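Local coordinates for glycosylation Associate Protein 1 (Streptococcus agalactiae serotype V, PDB 6OYC), which probably acts with partner Gap proteins in the glycosylation and accessory Sec export of surface adhesins, as a GT-B-like member of an accessory Sec protein family, at residues Y20-K25 with T107-L112; L119-Q124 with I134-N139; G163-Q168 with E181-G186. All blocks are in the same frame, centred on the assembly; numbering follows the deposited sequence.

Contact 1: residues Y20-K25 with T107-L112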
loop_
_atom_site.group_PDB
_atom_site.type_symbol
_atom_site.label_atom_id
_atom_site.label_comp_id
_atom_site.label_asym_id
_atom_site.label_seq_id
_atom_site.Cartn_x
_atom_site.Cartn_y
_atom_site.Cartn_z
ATOM N N TYR A 20 -6.778 7.154 -0.850
ATOM C CA TYR A 20 -6.719 7.509 -2.262
ATOM C C TYR A 20 -8.092 7.280 -2.885
ATOM O O TYR A 20 -8.908 6.518 -2.367
ATOM C CB TYR A 20 -5.665 6.659 -2.975
ATOM C CG TYR A 20 -5.758 5.205 -2.551
ATOM C CD1 TYR A 20 -6.759 4.366 -3.062
ATOM C CD2 TYR A 20 -4.865 4.669 -1.618
ATOM C CE1 TYR A 20 -6.862 3.038 -2.656
ATOM C CE2 TYR A 20 -4.956 3.338 -1.214
ATOM C CZ TYR A 20 -5.953 2.530 -1.728
ATOM O OH TYR A 20 -6.029 1.216 -1.310
ATOM N N LEU A 21 -8.352 7.936 -4.004
ATOM C CA LEU A 21 -9.577 7.632 -4.739
ATOM C C LEU A 21 -9.559 6.182 -5.216
ATOM O O LEU A 21 -8.519 5.661 -5.639
ATOM C CB LEU A 21 -9.728 8.577 -5.929
ATOM C CG LEU A 21 -9.565 10.053 -5.557
ATOM C CD1 LEU A 21 -9.684 10.945 -6.810
ATOM C CD2 LEU A 21 -10.591 10.428 -4.506
ATOM N N TRP A 22 -10.728 5.531 -5.164
ATOM C CA TRP A 22 -10.781 4.101 -5.438
ATOM C C TRP A 22 -10.272 3.760 -6.830
ATOM O O TRP A 22 -9.775 2.647 -7.055
ATOM C CB TRP A 22 -12.203 3.573 -5.251
ATOM C CG TRP A 22 -13.204 3.882 -6.358
ATOM C CD1 TRP A 22 -14.193 4.829 -6.324
ATOM C CD2 TRP A 22 -13.347 3.202 -7.623
ATOM N NE1 TRP A 22 -14.925 4.794 -7.486
ATOM C CE2 TRP A 22 -14.431 3.805 -8.297
ATOM C CE3 TRP A 22 -12.668 2.145 -8.242
ATOM C CZ2 TRP A 22 -14.855 3.385 -9.566
ATOM C CZ3 TRP A 22 -13.085 1.725 -9.500
ATOM C CH2 TRP A 22 -14.169 2.349 -10.152
ATOM N N TYR A 23 -10.376 4.692 -7.767
ATOM C CA TYR A 23 -9.982 4.458 -9.147
ATOM C C TYR A 23 -8.624 5.059 -9.473
ATOM O O TYR A 23 -8.275 5.160 -10.652
ATOM C CB TYR A 23 -11.039 5.039 -10.089
ATOM C CG TYR A 23 -11.369 6.503 -9.806
ATOM C CD1 TYR A 23 -10.605 7.533 -10.348
ATOM C CD2 TYR A 23 -12.442 6.849 -8.990
ATOM C CE1 TYR A 23 -10.907 8.879 -10.094
ATOM C CE2 TYR A 23 -12.764 8.186 -8.732
ATOM C CZ TYR A 23 -12.000 9.196 -9.290
ATOM O OH TYR A 23 -12.313 10.516 -9.031
ATOM N N PHE A 24 -7.868 5.499 -8.468
ATOM C CA PHE A 24 -6.651 6.259 -8.734
ATOM C C PHE A 24 -5.603 5.982 -7.656
ATOM O O PHE A 24 -4.954 6.903 -7.147
ATOM C CB PHE A 24 -6.954 7.760 -8.829
ATOM C CG PHE A 24 -6.090 8.498 -9.805
ATOM C CD1 PHE A 24 -5.896 8.008 -11.089
ATOM C CD2 PHE A 24 -5.455 9.668 -9.436
ATOM C CE1 PHE A 24 -5.096 8.681 -12.001
ATOM C CE2 PHE A 24 -4.647 10.349 -10.344
ATOM C CZ PHE A 24 -4.469 9.848 -11.629
ATOM N N LYS A 25 -5.441 4.724 -7.282
ATOM C CA LYS A 25 -4.508 4.390 -6.207
ATOM C C LYS A 25 -3.060 4.565 -6.672
ATOM O O LYS A 25 -2.702 4.085 -7.745
ATOM C CB LYS A 25 -4.746 2.960 -5.739
ATOM C CG LYS A 25 -3.804 2.474 -4.637
ATOM C CD LYS A 25 -3.898 0.948 -4.533
ATOM C CE LYS A 25 -2.659 0.317 -3.909
ATOM N NZ LYS A 25 -1.414 0.655 -4.645
ATOM N N THR A 107 -21.977 8.651 -12.530
ATOM C CA THR A 107 -20.981 8.413 -13.571
ATOM C C THR A 107 -20.363 7.046 -13.292
ATOM O O THR A 107 -20.688 6.419 -12.272
ATOM C CB THR A 107 -19.909 9.518 -13.584
ATOM O OG1 THR A 107 -18.831 9.174 -12.688
ATOM C CG2 THR A 107 -20.514 10.871 -13.174
ATOM N N PRO A 108 -19.486 6.533 -14.161
ATOM C CA PRO A 108 -18.791 5.282 -13.830
ATOM C C PRO A 108 -17.838 5.395 -12.645
ATOM O O PRO A 108 -17.254 4.381 -12.259
ATOM C CB PRO A 108 -18.027 4.952 -15.125
ATOM C CG PRO A 108 -18.786 5.628 -16.199
ATOM C CD PRO A 108 -19.333 6.889 -15.586
ATOM N N PHE A 109 -17.657 6.573 -12.042
ATOM C CA PHE A 109 -16.629 6.715 -11.014
ATOM C C PHE A 109 -17.114 7.435 -9.750
ATOM O O PHE A 109 -16.652 7.113 -8.654
ATOM C CB PHE A 109 -15.407 7.428 -11.608
ATOM C CG PHE A 109 -14.781 6.684 -12.772
ATOM C CD1 PHE A 109 -13.964 5.564 -12.551
ATOM C CD2 PHE A 109 -15.013 7.084 -14.083
ATOM C CE1 PHE A 109 -13.390 4.863 -13.634
ATOM C CE2 PHE A 109 -14.433 6.395 -15.166
ATOM C CZ PHE A 109 -13.627 5.281 -14.940
ATOM N N ILE A 110 -18.036 8.401 -9.882
ATOM C CA ILE A 110 -18.531 9.208 -8.771
ATOM C C ILE A 110 -20.005 9.519 -9.011
ATOM O O ILE A 110 -20.563 9.213 -10.067
ATOM C CB ILE A 110 -17.748 10.528 -8.616
ATOM C CG1 ILE A 110 -18.029 11.429 -9.819
ATOM C CG2 ILE A 110 -16.230 10.286 -8.414
ATOM C CD1 ILE A 110 -17.468 12.807 -9.675
ATOM N N VAL A 111 -20.619 10.214 -8.052
ATOM C CA VAL A 111 -21.967 10.757 -8.211
ATOM C C VAL A 111 -21.891 12.278 -8.187
ATOM O O VAL A 111 -21.223 12.861 -7.327
ATOM C CB VAL A 111 -22.932 10.233 -7.128
ATOM C CG1 VAL A 111 -24.258 10.925 -7.260
ATOM C CG2 VAL A 111 -23.147 8.721 -7.276
ATOM N N LEU A 112 -22.550 12.916 -9.150
ATOM C CA LEU A 112 -22.729 14.362 -9.153
ATOM C C LEU A 112 -24.074 14.732 -8.530
ATOM O O LEU A 112 -25.119 14.200 -8.930
ATOM C CB LEU A 112 -22.641 14.912 -10.574
ATOM C CG LEU A 112 -21.276 14.622 -11.200
ATOM C CD1 LEU A 112 -21.290 14.913 -12.714
ATOM C CD2 LEU A 112 -20.181 15.427 -10.471
#
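Phe109 and Leu21 sandwich the Tyr23 ring: CB of Phe109 lies over one face, 4.3 Å from the centroid of the Tyr23 ring, and CB of Leu21 covers the other face nearer the rim. CD2 of Trp22 sits in the plane at the Tyr23 edge. The Phe109 ring turns its own edge to the same Tyr23 face, an edge-to-face pair with centroids 5.3 Å apart and planes at 60°. The indole of Trp22 has CB of Tyr23 over one face and presents its edge to backbone oxygens, Phe109 O beside NE1 and, in plane, Pro108 O 3.7 Å from CZ2. Its six-membered ring and the Phe109 ring are near parallel but slid well apart, and they meet mainly where Trp22 CZ2 comes within 3.8 Å of Phe109 CD1. The polar link of this aromatic cluster runs from Trp22 NE1 to Phe109 O at 3.1 Å, with the donor in the carbonyl plane on a lone pair and an N-H...O angle of 155°.

Residues 20-25, with a type I turn from Leu21 to Phe24, follow the first strand of the N-terminal parallel sheet, in keeping with the GT-B clan. The turn after Thr107 connects strands 103-106 and 111-115 of the antiparallel sheet inserted into that half, so the cluster joins the two sheets' loops. An ST motif shapes the turn: Thr107 OG1 accepts from N of both Phe109 (2.9 Å) and Ile110 (3.0 Å). Phe360 meets the Phe109 ring, and Arg358 bonds to Phe24 O, bringing in the C-terminal half of the chain. Beyond the rings, Ile110 CG2 packs 4.0 Å from Tyr23 OH, a hydroxyl that is hydrogen-bonded to Gln124 NE2.

Contact 2: residues L119-Q124 with I134-N139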
loop_
_atom_site.group_PDB
_atom_site.type_symbol
_atom_site.label_atom_id
_atom_site.label_comp_id
_atom_site.label_asym_id
_atom_site.label_seq_id
_atom_site.Cartn_x
_atom_site.Cartn_y
_atom_site.Cartn_z
ATOM N N LEU A 119 -23.728 22.647 -10.016
ATOM C CA LEU A 119 -23.020 21.647 -9.227
ATOM C C LEU A 119 -23.158 21.962 -7.740
ATOM O O LEU A 119 -22.813 23.062 -7.297
ATOM C CB LEU A 119 -21.543 21.600 -9.621
ATOM C CG LEU A 119 -20.720 20.501 -8.932
ATOM C CD1 LEU A 119 -21.335 19.098 -9.134
ATOM C CD2 LEU A 119 -19.278 20.515 -9.416
ATOM N N ILE A 120 -23.679 21.010 -6.970
ATOM C CA ILE A 120 -23.671 21.110 -5.516
ATOM C C ILE A 120 -22.536 20.300 -4.901
ATOM O O ILE A 120 -21.872 20.767 -3.981
ATOM C CB ILE A 120 -25.029 20.672 -4.930
ATOM C CG1 ILE A 120 -26.172 21.454 -5.573
ATOM C CG2 ILE A 120 -25.023 20.857 -3.430
ATOM C CD1 ILE A 120 -25.956 22.925 -5.517
ATOM N N ALA A 121 -22.295 19.079 -5.377
ATOM C CA ALA A 121 -21.335 18.233 -4.688
ATOM C C ALA A 121 -20.866 17.116 -5.603
ATOM O O ALA A 121 -21.542 16.748 -6.568
ATOM C CB ALA A 121 -21.922 17.640 -3.404
ATOM N N LYS A 122 -19.683 16.590 -5.277
ATOM C CA LYS A 122 -19.161 15.366 -5.865
ATOM C C LYS A 122 -18.975 14.352 -4.749
ATOM O O LYS A 122 -18.362 14.656 -3.728
ATOM C CB LYS A 122 -17.852 15.608 -6.590
ATOM C CG LYS A 122 -17.958 16.601 -7.689
ATOM C CD LYS A 122 -16.724 16.582 -8.586
ATOM C CE LYS A 122 -16.752 17.767 -9.566
ATOM N NZ LYS A 122 -15.840 17.606 -10.766
ATOM N N VAL A 123 -19.527 13.163 -4.932
ATOM C CA VAL A 123 -19.552 12.142 -3.897
ATOM C C VAL A 123 -18.522 11.090 -4.258
ATOM O O VAL A 123 -18.522 10.591 -5.385
ATOM C CB VAL A 123 -20.956 11.537 -3.763
ATOM C CG1 VAL A 123 -20.956 10.426 -2.731
ATOM C CG2 VAL A 123 -21.961 12.645 -3.411
ATOM N N GLN A 124 -17.643 10.758 -3.312
ATOM C CA GLN A 124 -16.543 9.836 -3.565
ATOM C C GLN A 124 -16.671 8.613 -2.676
ATOM O O GLN A 124 -17.062 8.718 -1.503
ATOM C CB GLN A 124 -15.186 10.500 -3.340
ATOM C CG GLN A 124 -14.815 11.502 -4.456
ATOM C CD GLN A 124 -14.138 10.830 -5.630
ATOM O OE1 GLN A 124 -14.028 9.596 -5.672
ATOM N NE2 GLN A 124 -13.657 11.633 -6.588
ATOM N N ILE A 134 -17.200 14.083 0.588
ATOM C CA ILE A 134 -18.000 14.872 -0.338
ATOM C C ILE A 134 -17.329 16.230 -0.543
ATOM O O ILE A 134 -17.082 16.967 0.428
ATOM C CB ILE A 134 -19.437 15.052 0.164
ATOM C CG1 ILE A 134 -20.138 13.700 0.292
ATOM C CG2 ILE A 134 -20.179 16.006 -0.741
ATOM C CD1 ILE A 134 -21.369 13.773 1.157
ATOM N N ASP A 135 -17.042 16.560 -1.812
ATOM C CA ASP A 135 -16.621 17.906 -2.180
ATOM C C ASP A 135 -17.872 18.745 -2.376
ATOM O O ASP A 135 -18.706 18.429 -3.230
ATOM C CB ASP A 135 -15.785 17.906 -3.456
ATOM C CG ASP A 135 -14.420 17.253 -3.269
ATOM O OD1 ASP A 135 -13.991 17.022 -2.110
ATOM O OD2 ASP A 135 -13.782 16.959 -4.305
ATOM N N TYR A 136 -18.018 19.793 -1.579
ATOM C CA TYR A 136 -19.217 20.612 -1.587
ATOM C C TYR A 136 -18.877 21.946 -2.236
ATOM O O TYR A 136 -17.848 22.552 -1.921
ATOM C CB TYR A 136 -19.751 20.794 -0.167
ATOM C CG TYR A 136 -21.218 21.108 -0.119
ATOM C CD1 TYR A 136 -21.675 22.414 -0.266
ATOM C CD2 TYR A 136 -22.152 20.104 0.081
ATOM C CE1 TYR A 136 -23.020 22.701 -0.226
ATOM C CE2 TYR A 136 -23.504 20.383 0.139
ATOM C CZ TYR A 136 -23.936 21.677 -0.017
ATOM O OH TYR A 136 -25.286 21.946 0.039
ATOM N N PHE A 137 -19.724 22.379 -3.161
ATOM C CA PHE A 137 -19.397 23.464 -4.070
ATOM C C PHE A 137 -20.333 24.628 -3.837
ATOM O O PHE A 137 -21.474 24.444 -3.414
ATOM C CB PHE A 137 -19.517 23.043 -5.550
ATOM C CG PHE A 137 -18.402 22.177 -6.013
ATOM C CD1 PHE A 137 -18.378 20.829 -5.672
ATOM C CD2 PHE A 137 -17.376 22.705 -6.787
ATOM C CE1 PHE A 137 -17.347 20.024 -6.090
ATOM C CE2 PHE A 137 -16.332 21.903 -7.207
ATOM C CZ PHE A 137 -16.309 20.557 -6.846
ATOM N N ALA A 138 -19.835 25.822 -4.146
ATOM C CA ALA A 138 -20.661 27.006 -4.308
ATOM C C ALA A 138 -20.120 27.770 -5.502
ATOM O O ALA A 138 -18.899 27.894 -5.658
ATOM C CB ALA A 138 -20.671 27.879 -3.055
ATOM N N ASN A 139 -21.033 28.225 -6.367
ATOM C CA ASN A 139 -20.683 28.952 -7.586
ATOM C C ASN A 139 -19.598 28.236 -8.373
ATOM O O ASN A 139 -18.611 28.840 -8.788
ATOM C CB ASN A 139 -20.229 30.380 -7.277
ATOM C CG ASN A 139 -21.273 31.185 -6.559
ATOM O OD1 ASN A 139 -21.076 31.589 -5.409
ATOM N ND2 ASN A 139 -22.397 31.440 -7.234
#
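Leu119 covers the ring of Phe137 across the antiparallel beta hairpin of strands 118-125 and 131-138. CG of Leu119, anti to its backbone N (chi1 -175°), stands 4.0 Å from Phe137 CD1, and CD2 lies over the centre of the Phe137 ring, 3.6 Å from its centroid and almost on the ring normal. The aliphatic chain of Lys122 packs against the same ring, CG 3.8 Å from Phe137 CE1. The ring's edge meets Ile120 O, which also accepts from Phe137 N at 2.8 Å. On the other face of the sheet Ala121 CB packs 3.6 Å from Ile134 CG2, and Ile120 CG2 lies alongside the end of Tyr136, 3.6 Å from its OH. A classic beta bulge, Ile120 and Ala121 both facing Val113, marks this part of strand 118-125.

The loose side is the exposed end of 134-139, where Ala138 and Asn139 make no close contact with 119-124. Lys122 and Asp135 pair through two backbone hydrogen bonds, yet Lys122 NZ remains 6.8 Å from Asp135 OD2, and Asp135 instead forms a salt bridge with Lys145 of the next strand. Backbone bonds and an aliphatic-aromatic surface therefore hold the hairpin, while the opposite charges of Lys122 and Asp135 contribute at most a long-range attraction.

Contact 3: residues G163-Q168 with E181-G186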
loop_
_atom_site.group_PDB
_atom_site.type_symbol
_atom_site.label_atom_id
_atom_site.label_comp_id
_atom_site.label_asym_id
_atom_site.label_seq_id
_atom_site.Cartn_x
_atom_site.Cartn_y
_atom_site.Cartn_z
ATOM N N GLY A 163 -7.556 31.305 -2.926
ATOM C CA GLY A 163 -6.307 30.995 -2.259
ATOM C C GLY A 163 -6.182 29.542 -1.860
ATOM O O GLY A 163 -5.152 29.166 -1.285
ATOM N N GLY A 164 -7.200 28.717 -2.146
ATOM C CA GLY A 164 -7.162 27.278 -1.942
ATOM C C GLY A 164 -7.578 26.809 -0.560
ATOM O O GLY A 164 -8.519 27.337 0.054
ATOM N N GLU A 165 -6.870 25.793 -0.068
ATOM C CA GLU A 165 -7.092 25.304 1.287
ATOM C C GLU A 165 -6.916 26.430 2.297
ATOM O O GLU A 165 -5.968 27.217 2.223
ATOM C CB GLU A 165 -6.136 24.152 1.587
ATOM C CG GLU A 165 -6.405 22.933 0.696
ATOM C CD GLU A 165 -5.535 21.741 1.035
ATOM O OE1 GLU A 165 -4.391 21.942 1.489
ATOM O OE2 GLU A 165 -5.991 20.598 0.842
ATOM N N ALA A 166 -7.864 26.528 3.223
ATOM C CA ALA A 166 -7.809 27.517 4.282
ATOM C C ALA A 166 -7.525 26.867 5.635
ATOM O O ALA A 166 -6.481 27.131 6.227
ATOM C CB ALA A 166 -9.116 28.318 4.290
ATOM N N TYR A 167 -8.403 25.983 6.118
ATOM C CA TYR A 167 -8.199 25.291 7.390
ATOM C C TYR A 167 -9.115 24.069 7.466
ATOM O O TYR A 167 -10.084 23.935 6.713
ATOM C CB TYR A 167 -8.463 26.217 8.586
ATOM C CG TYR A 167 -9.836 26.868 8.536
ATOM C CD1 TYR A 167 -10.966 26.209 9.005
ATOM C CD2 TYR A 167 -10.002 28.129 8.000
ATOM C CE1 TYR A 167 -12.206 26.792 8.948
ATOM C CE2 TYR A 167 -11.253 28.720 7.935
ATOM C CZ TYR A 167 -12.341 28.052 8.408
ATOM O OH TYR A 167 -13.574 28.649 8.341
ATOM N N GLN A 168 -8.824 23.211 8.439
ATOM C CA GLN A 168 -9.534 21.955 8.632
ATOM C C GLN A 168 -10.039 21.872 10.067
ATOM O O GLN A 168 -9.248 21.982 11.014
ATOM C CB GLN A 168 -8.624 20.756 8.325
ATOM C CG GLN A 168 -9.390 19.454 8.175
ATOM C CD GLN A 168 -8.874 18.602 7.011
ATOM O OE1 GLN A 168 -7.768 18.822 6.504
ATOM N NE2 GLN A 168 -9.676 17.625 6.595
ATOM N N GLU A 181 -6.998 23.208 12.245
ATOM C CA GLU A 181 -5.645 23.207 11.697
ATOM C C GLU A 181 -5.645 24.074 10.450
ATOM O O GLU A 181 -6.348 23.762 9.486
ATOM C CB GLU A 181 -5.176 21.787 11.341
ATOM C CG GLU A 181 -3.789 21.732 10.676
ATOM C CD GLU A 181 -3.449 20.372 10.037
ATOM O OE1 GLU A 181 -4.335 19.497 9.849
ATOM O OE2 GLU A 181 -2.266 20.173 9.724
ATOM N N TYR A 182 -4.863 25.152 10.470
ATOM C CA TYR A 182 -4.777 26.052 9.331
ATOM C C TYR A 182 -3.874 25.465 8.248
ATOM O O TYR A 182 -2.953 24.691 8.531
ATOM C CB TYR A 182 -4.291 27.441 9.785
ATOM C CG TYR A 182 -5.409 28.242 10.444
ATOM C CD1 TYR A 182 -5.757 28.016 11.771
ATOM C CD2 TYR A 182 -6.143 29.181 9.721
ATOM C CE1 TYR A 182 -6.792 28.730 12.385
ATOM C CE2 TYR A 182 -7.180 29.898 10.312
ATOM C CZ TYR A 182 -7.498 29.664 11.648
ATOM O OH TYR A 182 -8.528 30.360 12.240
ATOM N N LEU A 183 -4.150 25.853 6.986
ATOM C CA LEU A 183 -3.583 25.207 5.802
ATOM C C LEU A 183 -3.034 26.209 4.791
ATOM O O LEU A 183 -2.888 25.871 3.617
ATOM C CB LEU A 183 -4.634 24.323 5.114
ATOM C CG LEU A 183 -5.272 23.203 5.948
ATOM C CD1 LEU A 183 -6.380 22.505 5.158
ATOM C CD2 LEU A 183 -4.212 22.196 6.448
ATOM N N ARG A 184 -2.744 27.434 5.202
ATOM C CA ARG A 184 -2.258 28.437 4.265
ATOM C C ARG A 184 -0.740 28.486 4.261
ATOM O O ARG A 184 -0.079 27.979 5.165
ATOM C CB ARG A 184 -2.812 29.809 4.624
ATOM C CG ARG A 184 -4.295 29.904 4.385
ATOM C CD ARG A 184 -4.947 30.790 5.414
ATOM N NE ARG A 184 -6.323 31.130 5.065
ATOM C CZ ARG A 184 -7.216 31.546 5.954
ATOM N NH1 ARG A 184 -6.861 31.674 7.229
ATOM N NH2 ARG A 184 -8.455 31.829 5.573
ATOM N N GLU A 185 -0.187 29.101 3.221
ATOM C CA GLU A 185 1.244 29.364 3.211
ATOM C C GLU A 185 1.622 30.214 4.420
ATOM O O GLU A 185 0.999 31.246 4.694
ATOM C CB GLU A 185 1.645 30.064 1.916
ATOM C CG GLU A 185 3.089 30.575 1.917
ATOM C CD GLU A 185 4.065 29.575 1.298
ATOM O OE1 GLU A 185 5.183 29.414 1.837
ATOM O OE2 GLU A 185 3.713 28.951 0.269
ATOM N N GLY A 186 2.635 29.766 5.158
ATOM C CA GLY A 186 3.076 30.477 6.340
ATOM C C GLY A 186 2.198 30.324 7.563
ATOM O O GLY A 186 2.510 30.931 8.600
#
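Residues 163-168 and 181-186 run antiparallel, Tyr167 and Tyr182 forming a non-hydrogen-bonded pair with CA atoms 4.0 Å apart and Gln168 and Glu181 a hydrogen-bonded one. They belong to the beta hairpin of strands 164-171 and 177-182; on its other edge strand 164-171 has a classic bulge, Ala166 and Tyr167 both facing Tyr159 of strand 154-161. Gln168 N donates to Glu181 O at 2.7 Å and Glu181 N returns the bond to Gln168 O; Leu183 N donates to Ala166 O at 2.8 Å, from 37° above the carbonyl plane.

The two tyrosines lie side by side and point the same way. CB of Tyr167 sits over the Tyr182 face toward its rim, while the rings themselves are oblique. On the other side of the sheet Leu183 fills the contact, its CG 3.9 Å from Tyr167 CA. Buried Gln168 and Glu181 also point to this side; Arg13 hydrogen-bonds Gln168 OE1 and salt-bridges Glu181 OE1, which Tyr170 OH also bonds. On the tyrosine side the guanidinium of Arg184 has Ala166 O over one face and NH1 in plane at the Tyr182 ring edge; its NH2, in a salt bridge with Asp161, is 3.8 Å from Ala166 CB.

All three contacts reach the same antiparallel sheet and follow one another in series along the chain. Contacts 1 and 2, with centres 14 Å apart, touch directly: Val111 O and Val123 N are 2.9 Å apart across adjacent strands 111-115 and 118-125, Ile110 CB packs 3.3 Å from Val123 O, and the bond from Tyr23 to Gln124 ties the loop of residues 20-25 to contact 2. Contact 3 stands apart, its centre about 19 Å from that of contact 2 and 25 Å from that of contact 1, with nearest atoms about 9 Å and 12 Å away. Contacts 2 and 3 are both hairpins within the sheet, whereas contact 1 joins its turn to a loop from the parallel sheet.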